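Local coordinates for protein aminopeptidase N (Francisella tularensis subsp. tularensis, PDB 5DLL) that is a zinc-dependent M1-family aminopeptidase that releases N-terminal amino acids, preferably alanine, from peptides and probably helps degrade intracellular peptides, at residues A[745-750]-A[769-774]; A[779-784]-A[817-822]. All blocks are in the same frame, centred on the assembly; numbering follows the deposited sequence.

Interaction 1. Residues A[745-750]-A[769-774]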
# COMPACT_ATOMS: atom_id res chain seq x y z
N ASN A 745 2.96 -15.06 16.01
CA ASN A 745 1.80 -14.36 15.46
C ASN A 745 1.12 -15.17 14.35
O ASN A 745 -0.10 -15.30 14.33
CB ASN A 745 2.19 -12.97 14.94
CG ASN A 745 2.54 -12.00 16.05
OD1 ASN A 745 2.53 -12.35 17.23
ND2 ASN A 745 2.87 -10.77 15.68
N LYS A 746 1.93 -15.72 13.46
CA LYS A 746 1.43 -16.57 12.38
C LYS A 746 0.83 -17.87 12.94
O LYS A 746 -0.13 -18.40 12.38
CB LYS A 746 2.55 -16.89 11.39
CG LYS A 746 3.15 -15.65 10.73
CD LYS A 746 4.07 -16.00 9.56
CE LYS A 746 4.53 -14.75 8.83
NZ LYS A 746 4.99 -15.05 7.45
N TRP A 747 1.39 -18.36 14.03
CA TRP A 747 0.85 -19.51 14.74
C TRP A 747 -0.57 -19.23 15.26
O TRP A 747 -1.46 -20.08 15.16
CB TRP A 747 1.79 -19.89 15.89
CG TRP A 747 1.38 -21.08 16.68
CD1 TRP A 747 1.36 -22.39 16.27
CD2 TRP A 747 0.95 -21.08 18.05
NE1 TRP A 747 0.93 -23.20 17.30
CE2 TRP A 747 0.68 -22.43 18.40
CE3 TRP A 747 0.77 -20.08 19.01
CZ2 TRP A 747 0.24 -22.79 19.67
CZ3 TRP A 747 0.33 -20.44 20.27
CH2 TRP A 747 0.07 -21.79 20.59
N LEU A 748 -0.76 -18.03 15.80
CA LEU A 748 -2.08 -17.59 16.27
C LEU A 748 -3.05 -17.43 15.11
O LEU A 748 -4.16 -17.96 15.13
CB LEU A 748 -1.97 -16.27 17.03
CG LEU A 748 -1.16 -16.26 18.33
CD1 LEU A 748 -0.82 -14.84 18.74
CD2 LEU A 748 -1.91 -16.99 19.44
N LEU A 749 -2.61 -16.70 14.09
CA LEU A 749 -3.43 -16.44 12.90
C LEU A 749 -3.88 -17.73 12.25
O LEU A 749 -5.04 -17.85 11.87
CB LEU A 749 -2.65 -15.59 11.89
CG LEU A 749 -3.34 -15.25 10.55
CD1 LEU A 749 -4.72 -14.67 10.76
CD2 LEU A 749 -2.47 -14.29 9.75
N SER A 750 -2.97 -18.69 12.13
CA SER A 750 -3.29 -19.98 11.51
C SER A 750 -4.38 -20.72 12.28
O SER A 750 -5.31 -21.26 11.68
CB SER A 750 -2.04 -20.87 11.43
OG SER A 750 -1.11 -20.34 10.51
N HIS A 769 -3.38 -17.90 26.86
CA HIS A 769 -2.05 -18.45 26.57
C HIS A 769 -1.00 -17.33 26.64
O HIS A 769 -1.26 -16.21 26.20
CB HIS A 769 -2.08 -19.08 25.17
CG HIS A 769 -1.14 -20.23 25.00
ND1 HIS A 769 0.03 -20.14 24.28
CD2 HIS A 769 -1.21 -21.51 25.44
CE1 HIS A 769 0.64 -21.30 24.29
NE2 HIS A 769 -0.09 -22.15 24.99
N PRO A 770 0.20 -17.64 27.18
CA PRO A 770 1.23 -16.60 27.32
C PRO A 770 1.74 -16.06 25.98
O PRO A 770 2.29 -14.96 25.93
CB PRO A 770 2.36 -17.32 28.06
CG PRO A 770 2.21 -18.75 27.66
CD PRO A 770 0.72 -18.96 27.56
N ALA A 771 1.57 -16.85 24.92
CA ALA A 771 1.82 -16.40 23.55
C ALA A 771 0.93 -15.22 23.14
O ALA A 771 1.31 -14.44 22.28
CB ALA A 771 1.63 -17.55 22.58
N TYR A 772 -0.26 -15.12 23.74
CA TYR A 772 -1.13 -13.97 23.53
C TYR A 772 -0.90 -12.91 24.59
O TYR A 772 -0.50 -13.20 25.72
CB TYR A 772 -2.60 -14.41 23.55
CG TYR A 772 -3.58 -13.31 23.18
CD1 TYR A 772 -3.71 -12.88 21.86
CD2 TYR A 772 -4.40 -12.72 24.14
CE1 TYR A 772 -4.60 -11.88 21.51
CE2 TYR A 772 -5.30 -11.73 23.80
CZ TYR A 772 -5.40 -11.31 22.49
OH TYR A 772 -6.30 -10.32 22.15
N ASN A 773 -1.13 -11.66 24.19
CA ASN A 773 -1.11 -10.51 25.08
C ASN A 773 -1.97 -9.41 24.43
O ASN A 773 -1.63 -8.93 23.35
CB ASN A 773 0.32 -10.01 25.29
CG ASN A 773 0.45 -9.08 26.48
OD1 ASN A 773 -0.36 -8.17 26.67
ND2 ASN A 773 1.48 -9.30 27.28
N PRO A 774 -3.08 -9.03 25.09
CA PRO A 774 -3.99 -8.03 24.50
C PRO A 774 -3.44 -6.60 24.48
O PRO A 774 -4.02 -5.74 23.82
CB PRO A 774 -5.22 -8.11 25.41
CG PRO A 774 -4.69 -8.57 26.72
CD PRO A 774 -3.53 -9.47 26.42
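The rings of Trp747 and His769 meet obliquely, their planes 47° apart. The centroids of the Trp747 six-membered ring and the His769 ring are 5.5 Å apart. The closest atoms are Trp747 CH2 and His769 CE1, at 3.8 Å. Within its own segment, CD of Pro770 lies over one face of the imidazole, toward the rim. Ala771 CB lies at the imidazole edge, in its plane. The same methyl also touches the far end of the indole, with Trp747 CZ3 and Ala771 CB 3.9 Å apart. Trp747 CG stands anti to the backbone N (chi1 -179°), and this carries the benzo part of the indole out to the loop. The indole nitrogen points elsewhere: Trp747 NE1 hydrogen-bonds to Ile730 O. Two more rings join the group. Tyr734 meets the indole and stands edge-to-face with His769, and Phe733 meets the indole with its plane nearly parallel.

The contact lies in the all-helical C-terminal region, assigned to ARM-like repeats. It joins helix 741-752 to the loop between helices 759-767 and 777-788. That loop opens with a type I beta turn from His769 to Tyr772, closed by a backbone bond from Tyr772 N to His769 O of 2.9 Å. The turn presents His769 and Ala771 to the helix.

Leu748, next in the helix, brings CD1 toward Ala771 O, at 4.2 Å. This is an apolar approach to a carbonyl that accepts a hydrogen bond from Lys779 NZ. Trp747 and Leu748 both also touch Leu766 of helix 759-767. The Tyr772 side chain packs on Leu783 and Ile784 of helix 777-788.

Interaction 2. Residues A[779-784]-A[817-822]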
# COMPACT_ATOMS: atom_id res chain seq x y z
N LYS A 779 -0.53 -8.85 18.13
CA LYS A 779 -1.12 -10.12 18.54
C LYS A 779 -2.65 -10.05 18.49
O LYS A 779 -3.32 -11.07 18.30
CB LYS A 779 -0.66 -10.48 19.95
CG LYS A 779 0.85 -10.47 20.11
CD LYS A 779 1.33 -11.38 21.22
CE LYS A 779 2.85 -11.39 21.32
NZ LYS A 779 3.36 -12.73 21.72
N VAL A 780 -3.19 -8.85 18.64
CA VAL A 780 -4.62 -8.62 18.51
C VAL A 780 -5.08 -8.76 17.06
O VAL A 780 -6.15 -9.30 16.80
CB VAL A 780 -5.02 -7.23 19.07
CG1 VAL A 780 -6.50 -6.94 18.81
CG2 VAL A 780 -4.72 -7.15 20.56
N TYR A 781 -4.27 -8.29 16.11
CA TYR A 781 -4.59 -8.43 14.68
C TYR A 781 -4.45 -9.87 14.21
O TYR A 781 -5.17 -10.33 13.33
CB TYR A 781 -3.71 -7.52 13.81
CG TYR A 781 -3.69 -6.06 14.23
CD1 TYR A 781 -4.83 -5.43 14.73
CD2 TYR A 781 -2.52 -5.31 14.13
CE1 TYR A 781 -4.81 -4.11 15.12
CE2 TYR A 781 -2.49 -3.98 14.51
CZ TYR A 781 -3.63 -3.38 15.01
OH TYR A 781 -3.61 -2.06 15.39
N SER A 782 -3.50 -10.58 14.82
CA SER A 782 -3.29 -11.99 14.53
C SER A 782 -4.47 -12.84 14.99
O SER A 782 -5.12 -13.49 14.18
CB SER A 782 -2.01 -12.49 15.19
OG SER A 782 -0.88 -11.81 14.67
N LEU A 783 -4.73 -12.81 16.30
CA LEU A 783 -5.73 -13.70 16.89
C LEU A 783 -7.16 -13.22 16.65
O LEU A 783 -7.99 -13.97 16.13
CB LEU A 783 -5.49 -13.87 18.39
CG LEU A 783 -6.39 -14.92 19.06
CD1 LEU A 783 -6.08 -16.32 18.53
CD2 LEU A 783 -6.23 -14.88 20.57
N ILE A 784 -7.44 -11.97 17.03
CA ILE A 784 -8.81 -11.45 16.97
C ILE A 784 -9.18 -11.03 15.55
O ILE A 784 -10.24 -11.42 15.04
CB ILE A 784 -9.02 -10.27 17.95
CG1 ILE A 784 -8.59 -10.64 19.38
CG2 ILE A 784 -10.48 -9.80 17.92
CD1 ILE A 784 -9.24 -11.89 19.94
N HIS A 817 -7.65 2.08 23.16
CA HIS A 817 -8.92 2.48 22.54
C HIS A 817 -8.87 2.42 21.02
O HIS A 817 -9.89 2.22 20.37
CB HIS A 817 -9.31 3.91 22.94
CG HIS A 817 -9.29 4.16 24.42
ND1 HIS A 817 -9.60 3.19 25.35
CD2 HIS A 817 -9.03 5.28 25.12
CE1 HIS A 817 -9.50 3.70 26.56
NE2 HIS A 817 -9.16 4.97 26.45
N GLN A 818 -7.68 2.62 20.44
CA GLN A 818 -7.53 2.61 18.99
C GLN A 818 -7.75 1.19 18.48
O GLN A 818 -8.51 0.98 17.54
CB GLN A 818 -6.14 3.11 18.56
CG GLN A 818 -5.75 4.48 19.09
CD GLN A 818 -6.75 5.57 18.73
OE1 GLN A 818 -7.40 5.52 17.69
NE2 GLN A 818 -6.88 6.57 19.60
N VAL A 819 -7.10 0.24 19.14
CA VAL A 819 -7.18 -1.18 18.79
C VAL A 819 -8.58 -1.72 19.03
O VAL A 819 -9.11 -2.48 18.20
CB VAL A 819 -6.16 -2.01 19.61
CG1 VAL A 819 -6.37 -3.50 19.42
CG2 VAL A 819 -4.74 -1.63 19.21
N ALA A 820 -9.19 -1.34 20.15
CA ALA A 820 -10.57 -1.74 20.44
C ALA A 820 -11.54 -1.26 19.36
O ALA A 820 -12.48 -1.97 18.99
CB ALA A 820 -10.99 -1.22 21.81
N ALA A 821 -11.31 -0.04 18.87
CA ALA A 821 -12.15 0.55 17.82
C ALA A 821 -11.98 -0.17 16.48
O ALA A 821 -12.96 -0.34 15.74
CB ALA A 821 -11.83 2.03 17.67
N ARG A 822 -10.75 -0.57 16.16
CA ARG A 822 -10.48 -1.31 14.93
C ARG A 822 -11.20 -2.64 14.92
O ARG A 822 -11.93 -2.96 13.98
CB ARG A 822 -8.98 -1.56 14.74
CG ARG A 822 -8.19 -0.35 14.26
CD ARG A 822 -6.89 -0.78 13.61
NE ARG A 822 -5.93 0.32 13.49
CZ ARG A 822 -5.12 0.75 14.46
NH1 ARG A 822 -5.13 0.20 15.67
NH2 ARG A 822 -4.29 1.76 14.22
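Helices 779-784 and 817-822 run nearly parallel, with a signed crossing angle of -23°, and their axes approach to 11.1 Å. Val780 and Val819 are closest across the gap, their CA atoms 7.9 Å apart. Their side chains reach toward each other tip to tip, and Val780 CG1 meets Val819 CG1 at 3.5 Å. In both valines CG1 is anti to the backbone N (chi1 174° in Val780), which turns these two methyls into the interface.

Tyr781 extends along one flank. Its OH passes Val819 CG2 at 4.0 Å and comes over one face of the Arg822 guanidinium. Ring and guanidinium planes are 85° apart. NH1 of Arg822 lies near the plane of the phenol ring, at its edge. The valine pair and Tyr781 join helix 777-788 to helix 817-824 within the ARM-like helical region. Leu812 of helix 800-815 and Tyr772 give Val780 further cover.

Tyr781 OH and Arg822 NH1 are 2.7 Å apart, but the angle does not support a hydrogen bond. The hydroxyl faces the flat side of the guanidinium. The contact thus has two parts: a buried apolar valine pair, and a more exposed Tyr781-Arg822 approach that rests on proximity.

From the N terminus, the chain runs along helix 741-752, through helix 759-767, and into the loop 769-774, where interaction 1 closes a loop that includes helix 759-767. Helix 777-788 follows at once and opens interaction 2. The chain then passes through helices 791-794 and 800-815 before helix 817-824 closes the second loop. The two contacts are in series, neither nested nor crossed. Their centres are 12 Å apart, and they touch directly: Asn745 CB packs on Ser782 OG, and Tyr772 CE1 lies near Lys779 O. Helix 777-788 belongs to interaction 2 and also touches both sides of interaction 1, linking them with helix 817-824 in the C-terminal helical region.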